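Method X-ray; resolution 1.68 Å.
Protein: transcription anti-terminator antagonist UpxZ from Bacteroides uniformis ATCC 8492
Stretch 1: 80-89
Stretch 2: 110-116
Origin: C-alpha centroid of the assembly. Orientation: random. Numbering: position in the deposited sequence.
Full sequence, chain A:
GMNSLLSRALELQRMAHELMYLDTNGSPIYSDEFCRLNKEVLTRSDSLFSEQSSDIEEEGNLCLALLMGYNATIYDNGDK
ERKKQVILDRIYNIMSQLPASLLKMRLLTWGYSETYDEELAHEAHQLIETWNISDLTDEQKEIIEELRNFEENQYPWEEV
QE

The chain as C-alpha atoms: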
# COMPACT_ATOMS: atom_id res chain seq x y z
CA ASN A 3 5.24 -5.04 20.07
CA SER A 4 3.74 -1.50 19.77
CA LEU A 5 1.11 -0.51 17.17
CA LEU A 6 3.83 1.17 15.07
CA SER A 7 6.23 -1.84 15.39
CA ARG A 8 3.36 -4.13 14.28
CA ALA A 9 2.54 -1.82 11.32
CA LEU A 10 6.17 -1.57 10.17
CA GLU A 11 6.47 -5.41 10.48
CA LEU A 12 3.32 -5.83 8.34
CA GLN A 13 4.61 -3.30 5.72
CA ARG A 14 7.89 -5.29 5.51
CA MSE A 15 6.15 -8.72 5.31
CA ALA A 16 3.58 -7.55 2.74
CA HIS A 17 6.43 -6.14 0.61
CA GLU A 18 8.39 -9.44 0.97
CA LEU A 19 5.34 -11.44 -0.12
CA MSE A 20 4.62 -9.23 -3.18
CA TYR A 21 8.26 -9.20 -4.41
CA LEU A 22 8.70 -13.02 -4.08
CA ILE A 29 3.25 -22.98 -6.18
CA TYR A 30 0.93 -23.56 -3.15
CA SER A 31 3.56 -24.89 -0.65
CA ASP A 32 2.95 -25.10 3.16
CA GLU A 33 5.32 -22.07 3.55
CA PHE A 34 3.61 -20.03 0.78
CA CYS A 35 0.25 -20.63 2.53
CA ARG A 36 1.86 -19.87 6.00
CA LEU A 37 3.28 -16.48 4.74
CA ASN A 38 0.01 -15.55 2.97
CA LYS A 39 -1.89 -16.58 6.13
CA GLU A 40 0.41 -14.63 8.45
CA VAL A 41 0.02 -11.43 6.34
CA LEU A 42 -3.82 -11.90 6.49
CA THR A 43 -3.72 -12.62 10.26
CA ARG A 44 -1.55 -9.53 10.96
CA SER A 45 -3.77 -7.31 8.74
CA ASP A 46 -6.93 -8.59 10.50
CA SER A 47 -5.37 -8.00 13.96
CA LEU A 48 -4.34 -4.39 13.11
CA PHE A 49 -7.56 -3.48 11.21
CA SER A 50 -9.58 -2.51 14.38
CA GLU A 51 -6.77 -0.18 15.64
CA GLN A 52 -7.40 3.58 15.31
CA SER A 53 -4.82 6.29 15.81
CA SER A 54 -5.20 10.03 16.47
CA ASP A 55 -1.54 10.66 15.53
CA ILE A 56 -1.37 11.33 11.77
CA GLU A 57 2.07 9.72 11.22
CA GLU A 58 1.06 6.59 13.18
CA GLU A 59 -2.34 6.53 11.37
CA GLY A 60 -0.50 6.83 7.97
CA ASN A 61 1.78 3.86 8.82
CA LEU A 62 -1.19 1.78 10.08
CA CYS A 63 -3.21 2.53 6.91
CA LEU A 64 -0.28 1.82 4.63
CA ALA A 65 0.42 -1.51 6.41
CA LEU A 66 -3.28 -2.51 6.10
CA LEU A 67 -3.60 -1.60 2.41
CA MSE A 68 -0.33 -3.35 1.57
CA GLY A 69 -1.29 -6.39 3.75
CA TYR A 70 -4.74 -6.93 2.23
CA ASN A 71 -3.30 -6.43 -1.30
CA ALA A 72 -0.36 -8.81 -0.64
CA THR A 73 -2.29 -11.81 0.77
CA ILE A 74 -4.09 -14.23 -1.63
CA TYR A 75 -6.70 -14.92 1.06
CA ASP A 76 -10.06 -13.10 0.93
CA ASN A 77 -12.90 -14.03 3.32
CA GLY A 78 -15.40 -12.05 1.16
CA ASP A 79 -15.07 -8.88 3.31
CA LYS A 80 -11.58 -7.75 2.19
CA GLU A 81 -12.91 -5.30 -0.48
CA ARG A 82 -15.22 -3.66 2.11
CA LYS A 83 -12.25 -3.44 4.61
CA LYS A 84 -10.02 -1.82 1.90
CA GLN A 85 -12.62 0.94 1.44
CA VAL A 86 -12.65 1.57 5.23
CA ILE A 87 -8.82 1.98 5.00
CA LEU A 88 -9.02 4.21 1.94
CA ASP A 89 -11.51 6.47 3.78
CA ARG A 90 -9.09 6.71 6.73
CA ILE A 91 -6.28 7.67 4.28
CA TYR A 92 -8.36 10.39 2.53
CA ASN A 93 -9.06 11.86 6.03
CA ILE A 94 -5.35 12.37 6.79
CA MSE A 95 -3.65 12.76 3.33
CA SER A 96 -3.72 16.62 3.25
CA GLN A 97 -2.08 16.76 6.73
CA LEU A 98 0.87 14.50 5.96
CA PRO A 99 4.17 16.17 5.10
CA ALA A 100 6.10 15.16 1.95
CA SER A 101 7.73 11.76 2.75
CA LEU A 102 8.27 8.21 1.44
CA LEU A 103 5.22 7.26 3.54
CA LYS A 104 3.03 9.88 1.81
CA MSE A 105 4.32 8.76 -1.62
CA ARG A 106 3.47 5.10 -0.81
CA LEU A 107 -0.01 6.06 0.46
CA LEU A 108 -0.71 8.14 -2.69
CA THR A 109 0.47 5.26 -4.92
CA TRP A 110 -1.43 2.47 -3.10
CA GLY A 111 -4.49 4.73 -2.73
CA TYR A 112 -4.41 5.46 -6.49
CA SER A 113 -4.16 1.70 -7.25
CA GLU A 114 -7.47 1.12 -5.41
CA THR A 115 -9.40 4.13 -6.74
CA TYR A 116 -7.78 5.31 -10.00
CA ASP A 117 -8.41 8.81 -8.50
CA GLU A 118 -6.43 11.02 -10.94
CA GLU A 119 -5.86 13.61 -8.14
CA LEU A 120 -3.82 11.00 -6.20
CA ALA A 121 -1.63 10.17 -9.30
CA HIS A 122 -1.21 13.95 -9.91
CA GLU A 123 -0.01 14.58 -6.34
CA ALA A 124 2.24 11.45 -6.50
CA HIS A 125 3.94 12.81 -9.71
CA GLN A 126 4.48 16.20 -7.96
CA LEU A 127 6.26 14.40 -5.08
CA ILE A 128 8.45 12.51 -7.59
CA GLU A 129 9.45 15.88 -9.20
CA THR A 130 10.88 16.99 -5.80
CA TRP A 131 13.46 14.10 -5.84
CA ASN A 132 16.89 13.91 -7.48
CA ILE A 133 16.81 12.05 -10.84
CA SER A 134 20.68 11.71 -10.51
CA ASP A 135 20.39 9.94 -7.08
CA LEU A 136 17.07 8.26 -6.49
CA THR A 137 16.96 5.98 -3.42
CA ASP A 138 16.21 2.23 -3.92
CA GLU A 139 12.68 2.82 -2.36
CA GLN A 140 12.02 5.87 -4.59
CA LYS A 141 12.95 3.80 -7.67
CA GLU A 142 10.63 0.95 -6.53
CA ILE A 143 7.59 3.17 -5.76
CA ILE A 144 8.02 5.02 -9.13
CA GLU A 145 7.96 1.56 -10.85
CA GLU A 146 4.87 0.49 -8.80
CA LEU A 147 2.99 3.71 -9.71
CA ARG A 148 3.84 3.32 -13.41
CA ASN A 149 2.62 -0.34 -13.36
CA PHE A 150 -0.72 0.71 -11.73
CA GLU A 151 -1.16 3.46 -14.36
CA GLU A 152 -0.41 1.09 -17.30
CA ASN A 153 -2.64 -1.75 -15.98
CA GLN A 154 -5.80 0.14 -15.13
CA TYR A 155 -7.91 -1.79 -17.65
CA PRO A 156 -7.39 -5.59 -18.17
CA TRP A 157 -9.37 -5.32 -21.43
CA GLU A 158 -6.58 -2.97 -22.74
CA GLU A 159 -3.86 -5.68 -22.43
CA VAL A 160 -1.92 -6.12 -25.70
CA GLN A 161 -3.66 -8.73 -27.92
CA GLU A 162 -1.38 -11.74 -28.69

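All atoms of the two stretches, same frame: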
# COMPACT_ATOMS: atom_id res chain seq x y z
N LYS A 80 -12.82 -8.51 2.39
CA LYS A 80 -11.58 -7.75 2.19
C LYS A 80 -11.81 -6.46 1.38
O LYS A 80 -11.25 -5.40 1.74
CB LYS A 80 -10.54 -8.64 1.49
CG LYS A 80 -9.13 -8.09 1.62
CD LYS A 80 -8.07 -9.16 1.34
CE LYS A 80 -7.90 -9.41 -0.13
NZ LYS A 80 -6.75 -10.34 -0.40
N GLU A 81 -12.64 -6.51 0.32
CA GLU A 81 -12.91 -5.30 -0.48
C GLU A 81 -13.58 -4.22 0.39
O GLU A 81 -13.19 -3.05 0.32
CB GLU A 81 -13.76 -5.61 -1.71
CG GLU A 81 -13.00 -6.45 -2.74
CD GLU A 81 -11.67 -5.91 -3.21
OE1 GLU A 81 -11.60 -4.70 -3.54
OE2 GLU A 81 -10.68 -6.68 -3.20
N ARG A 82 -14.57 -4.62 1.21
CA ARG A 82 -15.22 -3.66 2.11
C ARG A 82 -14.15 -3.06 3.08
O ARG A 82 -14.12 -1.84 3.28
CB ARG A 82 -16.32 -4.35 2.92
CG ARG A 82 -17.09 -3.38 3.84
CD ARG A 82 -18.00 -4.09 4.84
NE ARG A 82 -17.23 -4.88 5.80
CZ ARG A 82 -16.57 -4.38 6.85
NH1 ARG A 82 -16.64 -3.09 7.14
NH2 ARG A 82 -15.87 -5.19 7.64
N LYS A 83 -13.30 -3.92 3.69
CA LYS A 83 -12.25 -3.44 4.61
C LYS A 83 -11.26 -2.47 3.90
O LYS A 83 -10.84 -1.48 4.50
CB LYS A 83 -11.47 -4.60 5.25
CG LYS A 83 -12.30 -5.47 6.20
CD LYS A 83 -11.35 -6.55 6.78
CE LYS A 83 -12.06 -7.56 7.64
NZ LYS A 83 -11.31 -8.84 7.65
N LYS A 84 -10.92 -2.73 2.62
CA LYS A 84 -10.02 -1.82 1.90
C LYS A 84 -10.64 -0.44 1.76
O LYS A 84 -9.94 0.56 1.92
CB LYS A 84 -9.61 -2.39 0.54
CG LYS A 84 -8.63 -3.53 0.73
CD LYS A 84 -7.81 -3.80 -0.51
CE LYS A 84 -8.61 -4.43 -1.61
NZ LYS A 84 -7.75 -4.71 -2.81
N GLN A 85 -11.96 -0.36 1.56
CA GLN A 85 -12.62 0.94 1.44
C GLN A 85 -12.62 1.66 2.77
O GLN A 85 -12.42 2.87 2.80
CB GLN A 85 -14.03 0.81 0.89
CG GLN A 85 -13.96 0.29 -0.57
CD GLN A 85 -15.16 0.77 -1.30
OE1 GLN A 85 -16.28 0.54 -0.87
NE2 GLN A 85 -14.95 1.53 -2.34
N VAL A 86 -12.79 0.92 3.91
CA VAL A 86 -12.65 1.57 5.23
C VAL A 86 -11.24 2.22 5.35
O VAL A 86 -11.11 3.35 5.82
CB VAL A 86 -12.92 0.54 6.37
CG1 VAL A 86 -12.63 1.16 7.76
CG2 VAL A 86 -14.35 -0.01 6.28
N ILE A 87 -10.20 1.50 4.93
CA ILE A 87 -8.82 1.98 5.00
C ILE A 87 -8.62 3.17 4.10
O ILE A 87 -8.01 4.18 4.51
CB ILE A 87 -7.85 0.81 4.65
CG1 ILE A 87 -7.97 -0.29 5.71
CG2 ILE A 87 -6.42 1.34 4.59
CD1 ILE A 87 -7.54 -1.67 5.13
N LEU A 88 -9.12 3.08 2.86
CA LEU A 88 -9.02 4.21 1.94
C LEU A 88 -9.66 5.48 2.53
O LEU A 88 -9.08 6.57 2.44
CB LEU A 88 -9.66 3.87 0.60
CG LEU A 88 -8.87 2.92 -0.24
CD1 LEU A 88 -9.78 2.29 -1.31
CD2 LEU A 88 -7.62 3.59 -0.88
N ASP A 89 -10.82 5.32 3.17
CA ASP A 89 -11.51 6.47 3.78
C ASP A 89 -10.64 7.07 4.89
O ASP A 89 -10.48 8.30 4.96
CB ASP A 89 -12.87 6.01 4.33
CG ASP A 89 -13.69 7.15 4.85
OD1 ASP A 89 -14.10 7.99 4.03
OD2 ASP A 89 -13.97 7.17 6.06
N TRP A 110 -0.49 3.55 -3.45
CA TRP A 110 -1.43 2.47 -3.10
C TRP A 110 -2.88 2.95 -3.14
O TRP A 110 -3.75 2.20 -3.60
CB TRP A 110 -1.09 1.89 -1.73
CG TRP A 110 0.02 0.92 -1.84
CD1 TRP A 110 1.34 1.16 -1.61
CD2 TRP A 110 -0.05 -0.38 -2.46
NE1 TRP A 110 2.09 0.04 -1.92
CE2 TRP A 110 1.26 -0.91 -2.46
CE3 TRP A 110 -1.11 -1.18 -2.92
CZ2 TRP A 110 1.54 -2.20 -2.94
CZ3 TRP A 110 -0.82 -2.45 -3.39
CH2 TRP A 110 0.49 -2.94 -3.44
N GLY A 111 -3.14 4.17 -2.69
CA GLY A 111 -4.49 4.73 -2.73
C GLY A 111 -4.96 4.90 -4.17
O GLY A 111 -6.09 4.50 -4.52
N TYR A 112 -4.07 5.36 -5.05
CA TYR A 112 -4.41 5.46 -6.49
C TYR A 112 -4.72 4.06 -7.07
O TYR A 112 -5.65 3.90 -7.87
CB TYR A 112 -3.23 6.11 -7.26
CG TYR A 112 -3.36 6.02 -8.77
CD1 TYR A 112 -4.24 6.86 -9.46
CD2 TYR A 112 -2.61 5.11 -9.50
CE1 TYR A 112 -4.36 6.78 -10.85
CE2 TYR A 112 -2.76 4.99 -10.88
CZ TYR A 112 -3.61 5.85 -11.55
OH TYR A 112 -3.71 5.78 -12.91
N SER A 113 -3.93 3.03 -6.68
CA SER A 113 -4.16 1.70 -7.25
C SER A 113 -5.56 1.16 -6.96
O SER A 113 -6.07 0.32 -7.73
CB SER A 113 -3.15 0.72 -6.71
OG SER A 113 -3.47 0.27 -5.40
N GLU A 114 -6.15 1.59 -5.85
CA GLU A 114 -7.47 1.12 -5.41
C GLU A 114 -8.61 1.95 -5.96
O GLU A 114 -9.74 1.45 -6.01
CB GLU A 114 -7.57 1.18 -3.89
CG GLU A 114 -6.73 0.11 -3.20
CD GLU A 114 -7.24 -1.31 -3.30
OE1 GLU A 114 -8.45 -1.51 -3.58
OE2 GLU A 114 -6.42 -2.24 -3.13
N THR A 115 -8.35 3.18 -6.34
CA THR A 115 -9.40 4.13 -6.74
C THR A 115 -9.33 4.61 -8.17
O THR A 115 -10.38 5.04 -8.71
CB THR A 115 -9.28 5.39 -5.85
OG1 THR A 115 -7.97 5.99 -6.04
CG2 THR A 115 -9.48 5.09 -4.35
N TYR A 116 -8.10 4.66 -8.74
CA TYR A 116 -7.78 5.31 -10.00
C TYR A 116 -8.26 6.77 -9.92
O TYR A 116 -8.76 7.32 -10.91
CB TYR A 116 -8.30 4.54 -11.22
CG TYR A 116 -7.35 3.42 -11.52
CD1 TYR A 116 -6.13 3.66 -12.15
CD2 TYR A 116 -7.57 2.14 -11.01
CE1 TYR A 116 -5.18 2.67 -12.29
CE2 TYR A 116 -6.63 1.12 -11.19
CZ TYR A 116 -5.43 1.41 -11.80
OH TYR A 116 -4.49 0.42 -12.02
O HOH W 1 -9.62 -3.56 -4.64
O HOH W 2 -12.08 1.84 -3.84

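Two carboxylates face each other across this helix pair, with OE1 of Glu 81 only 4.5 Å from OE1 of Glu 114, and a lysine ammonium and a water molecule lie between the two acids. The water donates to both acids, lying 2.5 Å from Glu 81 OE1 and 2.6 Å from Glu 114 OE1, and it accepts a hydrogen bond from Lys 84 NZ, 2.9 Å away. The same ammonium group makes a direct salt bridge to Glu 114, its NZ donating to OE2 at 2.8 Å, and a longer one to its helix neighbour, with NZ 3.6 Å from Glu 81 OE2. The principle is a general one: like charges can be tolerated at close range when a counter-ion is shared between them and the facing oxygens are supplied with hydrogen-bond donors.

The positions of the residues explain how this cluster forms. Glu 81 and Lys 84 are three residues apart, so their side chains emerge from neighbouring positions on one helix. The CA-to-CB bond of Lys 84 points toward the second helix, whereas that of Glu 81 points sideways and its carboxylate reaches nearer through m rotamers at chi1 and chi2. The helix axes approach no closer than 10.9 Å and run at 131° to each other, and the area buried is modest, 227 Å² over both sides. At such a spacing, long side chains are well suited to bridging the gap.

One turn further along, the contact becomes apolar. Leu 88, like Glu 114, points toward the opposing stretch, and these two residues have the largest covered areas. Leu 88 CD1 packs 3.6 Å from Glu 114 CB, so the glutamate offers its aliphatic stem to the leucine while its carboxylate serves the lysine. The other methyl, CD2, rests 3.8 Å from the CA of Gly 111. The backbones come nearest here, with the CA atoms of Leu 88 and Gly 111 6.5 Å apart; a CB built ideally on the glycine would lie 4.1 Å from Leu 88 CD2.

Thr 115 borders this patch, its CG2 4.1 Å from Leu 88 CD1. Its hydroxyl is turned back to its own helix, OG1 donating to Gly 111 O at 2.8 Å, while the methyl group meets the leucine. A second water links the stretches more loosely, accepting from Gln 85 NE2 at 3.3 Å and donating to Glu 114 O at 3.2 Å.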